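Side-chain contacts in aminotransferase AspB (Helicobacter pylori 26695, PDB 3EZS), which probably binds pyridoxal 5'-phosphate and transfers amino groups between substrates: residues I332-A337 with E366-Y371; S178-A183 with L209-L214. All blocks are in the same frame, centred on the assembly; numbering follows the deposited sequence.

Contact 1 (I332-A337 with E366-Y371); sequences IITLPA and EIIETY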
loop_
_atom_site.group_PDB
_atom_site.type_symbol
_atom_site.label_atom_id
_atom_site.label_comp_id
_atom_site.label_asym_id
_atom_site.label_seq_id
_atom_site.Cartn_x
_atom_site.Cartn_y
_atom_site.Cartn_z
ATOM N N ILE A 332 0.496 29.187 -20.341
ATOM C CA ILE A 332 1.480 28.579 -19.458
ATOM C C ILE A 332 0.859 28.378 -18.090
ATOM O O ILE A 332 0.369 29.334 -17.485
ATOM C CB ILE A 332 2.764 29.436 -19.350
ATOM C CG1 ILE A 332 3.475 29.522 -20.708
ATOM C CG2 ILE A 332 3.695 28.873 -18.277
ATOM C CD1 ILE A 332 4.520 30.617 -20.798
ATOM N N ILE A 333 0.901 27.146 -17.594
ATOM C CA ILE A 333 0.322 26.799 -16.294
ATOM C C ILE A 333 1.388 26.842 -15.205
ATOM O O ILE A 333 2.442 26.216 -15.337
ATOM C CB ILE A 333 -0.286 25.362 -16.308
ATOM C CG1 ILE A 333 -1.446 25.268 -17.310
ATOM C CG2 ILE A 333 -0.722 24.929 -14.897
ATOM C CD1 ILE A 333 -1.883 23.815 -17.668
ATOM N N THR A 334 1.109 27.606 -14.149
ATOM C CA THR A 334 1.974 27.708 -12.971
ATOM C C THR A 334 1.109 27.431 -11.739
ATOM O O THR A 334 -0.116 27.529 -11.803
ATOM C CB THR A 334 2.664 29.092 -12.888
ATOM O OG1 THR A 334 1.692 30.117 -12.617
ATOM C CG2 THR A 334 3.417 29.416 -14.217
ATOM N N LEU A 335 1.743 27.079 -10.622
ATOM C CA LEU A 335 1.046 26.738 -9.384
ATOM C C LEU A 335 1.198 27.837 -8.321
ATOM O O LEU A 335 2.308 28.073 -7.827
ATOM C CB LEU A 335 1.601 25.418 -8.812
ATOM C CG LEU A 335 1.010 24.871 -7.498
ATOM C CD1 LEU A 335 -0.508 24.533 -7.649
ATOM C CD2 LEU A 335 1.789 23.646 -6.989
ATOM N N PRO A 336 0.095 28.524 -7.977
ATOM C CA PRO A 336 0.166 29.470 -6.871
ATOM C C PRO A 336 0.578 28.729 -5.592
ATOM O O PRO A 336 -0.034 27.693 -5.256
ATOM C CB PRO A 336 -1.275 29.975 -6.752
ATOM C CG PRO A 336 -1.879 29.747 -8.039
ATOM C CD PRO A 336 -1.252 28.501 -8.572
ATOM N N ALA A 337 1.599 29.244 -4.897
ATOM C CA ALA A 337 2.118 28.594 -3.686
ATOM C C ALA A 337 1.137 28.617 -2.521
ATOM O O ALA A 337 1.306 27.857 -1.552
ATOM C CB ALA A 337 3.475 29.177 -3.277
ATOM N N GLU A 366 11.426 32.710 -20.397
ATOM C CA GLU A 366 11.623 34.116 -20.787
ATOM C C GLU A 366 10.302 34.898 -20.774
ATOM O O GLU A 366 10.241 36.055 -20.320
ATOM C CB GLU A 366 12.276 34.209 -22.165
ATOM C CG GLU A 366 13.747 33.799 -22.119
ATOM C CD GLU A 366 14.472 33.849 -23.473
ATOM O OE1 GLU A 366 13.819 34.019 -24.541
ATOM O OE2 GLU A 366 15.722 33.723 -23.445
ATOM N N ILE A 367 9.256 34.243 -21.275
ATOM C CA ILE A 367 7.930 34.823 -21.328
ATOM C C ILE A 367 7.462 35.144 -19.911
ATOM O O ILE A 367 7.012 36.261 -19.627
ATOM C CB ILE A 367 6.946 33.870 -22.030
ATOM C CG1 ILE A 367 7.266 33.790 -23.523
ATOM C CG2 ILE A 367 5.524 34.368 -21.894
ATOM C CD1 ILE A 367 6.482 32.717 -24.284
ATOM N N ILE A 368 7.598 34.164 -19.025
ATOM C CA ILE A 368 7.237 34.350 -17.635
ATOM C C ILE A 368 7.925 35.595 -17.068
ATOM O O ILE A 368 7.268 36.430 -16.442
ATOM C CB ILE A 368 7.583 33.103 -16.799
ATOM C CG1 ILE A 368 6.612 31.961 -17.131
ATOM C CG2 ILE A 368 7.517 33.409 -15.263
ATOM C CD1 ILE A 368 6.973 30.557 -16.482
ATOM N N GLU A 369 9.235 35.729 -17.312
ATOM C CA GLU A 369 9.998 36.867 -16.803
ATOM C C GLU A 369 9.459 38.196 -17.326
ATOM O O GLU A 369 9.375 39.150 -16.555
ATOM C CB GLU A 369 11.504 36.706 -17.084
ATOM C CG GLU A 369 12.420 37.874 -16.585
ATOM C CD GLU A 369 12.491 38.028 -15.054
ATOM O OE1 GLU A 369 11.787 37.315 -14.320
ATOM O OE2 GLU A 369 13.277 38.868 -14.568
ATOM N N THR A 370 9.065 38.261 -18.605
ATOM C CA THR A 370 8.488 39.496 -19.155
ATOM C C THR A 370 7.219 39.925 -18.393
ATOM O O THR A 370 6.968 41.104 -18.252
ATOM C CB THR A 370 8.148 39.408 -20.673
ATOM O OG1 THR A 370 7.122 38.433 -20.883
ATOM C CG2 THR A 370 9.389 39.055 -21.537
ATOM N N TYR A 371 6.421 38.980 -17.898
ATOM C CA TYR A 371 5.203 39.344 -17.131
ATOM C C TYR A 371 5.499 39.802 -15.706
ATOM O O TYR A 371 4.714 40.524 -15.090
ATOM C CB TYR A 371 4.207 38.176 -17.084
ATOM C CG TYR A 371 3.403 38.045 -18.353
ATOM C CD1 TYR A 371 3.920 37.404 -19.456
ATOM C CD2 TYR A 371 2.125 38.591 -18.445
ATOM C CE1 TYR A 371 3.182 37.296 -20.639
ATOM C CE2 TYR A 371 1.381 38.488 -19.607
ATOM C CZ TYR A 371 1.916 37.842 -20.700
ATOM O OH TYR A 371 1.185 37.741 -21.846
#
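Ile332 lays its two branches against two consecutive isoleucines of the helix 366-371: its CD1 meets CG2 of Ile367 at 4.0 Å, and its CG2 meets CD1 of Ile368 at 4.1 Å. The same residue can serve both because CG2 stands anti to its backbone N while CG1 turns back beside that N (chi1 -64°), spreading the branches over neighbouring positions of the helix. The two meetings use unlike ends. Ile367 offers the short methyl close to its backbone, whereas Ile368 holds CG1-CD1 extended (chi2 172°) and reaches out with its terminal methyl. That methyl also comes to 4.4 Å from CG2 of Thr334, the residue two after Ile332, at the looser margin of the contact. The side chains lie aslant to one another, and everything across this interface is apolar. Beta-branched residues suit the extended backbone of 332-334, and Thr334 can turn a methyl toward the helix while its hydroxyl takes a different direction.

Within the helix, Ile367 O accepts two bonds: from Tyr371 N in the regular helical pattern and from OG1 of Thr370 at a short 2.5 Å. The hydroxyl approaches in the carbonyl plane, on a lone pair, with a C=O...OG1 angle of 131°. Thr370 thus ties its polar group back to its own helix, on the more exposed side, while Ile367 and Ile368 turn toward 332-334.

The contact lies in the small domain of the type I pyridoxal phosphate fold, where the run leading into edge strand 335-336 packs against helix 358-372. Leu326 of helix 319-330 touches both Ile332 and Thr334, Phe300 and Leu28 touch Ile368, and Val350 and Leu352 of strand 349-353 border Thr334.

Contact 2 (S178-A183 with L209-L214); sequences SWVKLA and LEACML
Val180 pushes its CG2 methyl against two successive residues of the facing helix, 3.9 Å from SG of Cys212 and 4.1 Å from CB of Ala211. The rotamer decides which methyl does this work: with CG1 anti to the backbone N (chi1 166°), CG2 falls beside that N and anti to the carbonyl carbon, where it faces both partners. CG2 thus carries the contact, and CG1 stays marginal to it. On the other helix Cys212 swings SG anti to its own carbonyl carbon (chi1 -79°), which carries the sulfur toward Val180 although its CB does not point straight across.

These helices belong to two consecutive beta-alpha-beta crossovers in the mixed sheet of the large domain, in the type I fold of pyridoxal phosphate enzymes. Helix 173-186 links strand 157-160 to 189-193, and helix 208-214 lies on the way from 189-193 to the next parallel strand, 223-228.

Ala211 suits its place because a single methyl lets the helix backbones come near, with Val180 CA and Cys212 CA 6.6 Å apart; Leu176 and Ile177 of helix 173-186 also touch it. A compact, branched valine suits this close spacing, and the thiol of Cys212 packs as an apolar group, bordered further by Val223 of strand 223-228 and by Phe220.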
loop_
_atom_site.group_PDB
_atom_site.type_symbol
_atom_site.label_atom_id
_atom_site.label_comp_id
_atom_site.label_asym_id
_atom_site.label_seq_id
_atom_site.Cartn_x
_atom_site.Cartn_y
_atom_site.Cartn_z
ATOM N N SER A 178 22.353 20.508 14.273
ATOM C CA SER A 178 21.585 21.195 15.319
ATOM C C SER A 178 20.259 20.503 15.580
ATOM O O SER A 178 19.875 20.327 16.732
ATOM C CB SER A 178 21.310 22.650 14.951
ATOM O OG SER A 178 22.512 23.387 14.862
ATOM N N TRP A 179 19.575 20.110 14.511
ATOM C CA TRP A 179 18.302 19.403 14.643
ATOM C C TRP A 179 18.483 18.055 15.322
ATOM O O TRP A 179 17.679 17.692 16.166
ATOM C CB TRP A 179 17.615 19.211 13.300
ATOM C CG TRP A 179 16.816 20.381 12.834
ATOM C CD1 TRP A 179 17.136 21.241 11.833
ATOM C CD2 TRP A 179 15.553 20.825 13.360
ATOM N NE1 TRP A 179 16.160 22.182 11.695
ATOM C CE2 TRP A 179 15.168 21.952 12.613
ATOM C CE3 TRP A 179 14.700 20.358 14.365
ATOM C CZ2 TRP A 179 13.968 22.640 12.847
ATOM C CZ3 TRP A 179 13.505 21.051 14.605
ATOM C CH2 TRP A 179 13.157 22.176 13.846
ATOM N N VAL A 180 19.532 17.320 14.970
ATOM C CA VAL A 180 19.775 16.026 15.599
ATOM C C VAL A 180 19.959 16.217 17.108
ATOM O O VAL A 180 19.358 15.501 17.912
ATOM C CB VAL A 180 20.992 15.292 14.967
ATOM C CG1 VAL A 180 21.449 14.116 15.841
ATOM C CG2 VAL A 180 20.660 14.833 13.551
ATOM N N LYS A 181 20.771 17.197 17.487
ATOM C CA LYS A 181 21.005 17.489 18.903
ATOM C C LYS A 181 19.723 17.894 19.647
ATOM O O LYS A 181 19.524 17.516 20.806
ATOM C CB LYS A 181 22.087 18.558 19.051
ATOM C CG LYS A 181 23.483 18.067 18.628
ATOM C CD LYS A 181 24.549 19.144 18.786
ATOM C CE LYS A 181 25.939 18.657 18.370
ATOM N NZ LYS A 181 26.454 17.574 19.254
ATOM N N LEU A 182 18.864 18.678 19.001
ATOM C CA LEU A 182 17.576 19.030 19.606
ATOM C C LEU A 182 16.689 17.783 19.792
ATOM O O LEU A 182 16.092 17.597 20.848
ATOM C CB LEU A 182 16.859 20.087 18.782
ATOM C CG LEU A 182 17.547 21.461 18.827
ATOM C CD1 LEU A 182 16.937 22.395 17.785
ATOM C CD2 LEU A 182 17.507 22.077 20.246
ATOM N N ALA A 183 16.641 16.921 18.778
ATOM C CA ALA A 183 15.878 15.677 18.840
ATOM C C ALA A 183 16.336 14.814 20.021
ATOM O O ALA A 183 15.516 14.221 20.722
ATOM C CB ALA A 183 16.029 14.900 17.535
ATOM N N LEU A 209 21.331 11.599 8.034
ATOM C CA LEU A 209 22.117 10.532 8.697
ATOM C C LEU A 209 23.613 10.872 8.726
ATOM O O LEU A 209 24.362 10.375 9.604
ATOM C CB LEU A 209 21.861 9.139 8.098
ATOM C CG LEU A 209 20.424 8.585 8.115
ATOM C CD1 LEU A 209 20.420 7.070 7.841
ATOM C CD2 LEU A 209 19.720 8.867 9.439
ATOM N N GLU A 210 24.061 11.722 7.806
ATOM C CA GLU A 210 25.459 12.198 7.848
ATOM C C GLU A 210 25.663 13.112 9.071
ATOM O O GLU A 210 26.724 13.115 9.693
ATOM C CB GLU A 210 25.826 12.980 6.594
ATOM C CG GLU A 210 25.753 12.205 5.297
ATOM C CD GLU A 210 26.190 13.074 4.102
ATOM O OE1 GLU A 210 27.331 13.539 4.120
ATOM O OE2 GLU A 210 25.408 13.279 3.146
ATOM N N ALA A 211 24.642 13.903 9.387
ATOM C CA ALA A 211 24.674 14.780 10.553
ATOM C C ALA A 211 24.769 13.936 11.821
ATOM O O ALA A 211 25.454 14.288 12.784
ATOM C CB ALA A 211 23.411 15.683 10.572
ATOM N N CYS A 212 24.064 12.812 11.803
ATOM C CA CYS A 212 24.067 11.877 12.901
ATOM C C CYS A 212 25.461 11.360 13.201
ATOM O O CYS A 212 25.855 11.288 14.360
ATOM C CB CYS A 212 23.117 10.708 12.610
ATOM S SG CYS A 212 21.363 11.073 12.877
HETATM N N MSE A 213 26.193 10.992 12.154
HETATM C CA MSE A 213 27.550 10.489 12.289
HETATM C C MSE A 213 28.450 11.544 12.942
HETATM O O MSE A 213 29.282 11.212 13.787
HETATM C CB MSE A 213 28.145 10.121 10.933
HETATM C CG MSE A 213 27.400 9.071 10.137
HETATM SE SE MSE A 213 27.181 7.381 11.011
HETATM C CE MSE A 213 29.057 6.872 11.179
ATOM N N LEU A 214 28.265 12.805 12.557
ATOM C CA LEU A 214 29.075 13.916 13.076
ATOM C C LEU A 214 28.586 14.509 14.397
ATOM O O LEU A 214 29.282 15.340 14.972
ATOM C CB LEU A 214 29.161 15.049 12.036
ATOM C CG LEU A 214 29.930 14.729 10.753
ATOM C CD1 LEU A 214 29.649 15.775 9.708
ATOM C CD2 LEU A 214 31.435 14.600 11.029
#

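How the contacts relate
From the N terminus, the chain reaches contact 2 first. Helix 173-186 is followed by strand 189-193, and when helix 208-214 returns to the earlier helix, a loop of 25 intervening residues is closed within the mixed sheet's helical layer. Contact 1 opens only after this, beyond strand 311-315 and helix 319-330, and closes over 28 residues that include strand 349-353 and the start of the last helix. The two loops therefore follow in series, neither nested nor crossed. Their centres lie 38 Å apart, on opposite sides of the chain's centre: contact 2 joins adjacent crossover helices, contact 1 joins the C-terminal helix to the run that leads into edge strand 335-336 of the small antiparallel sheet.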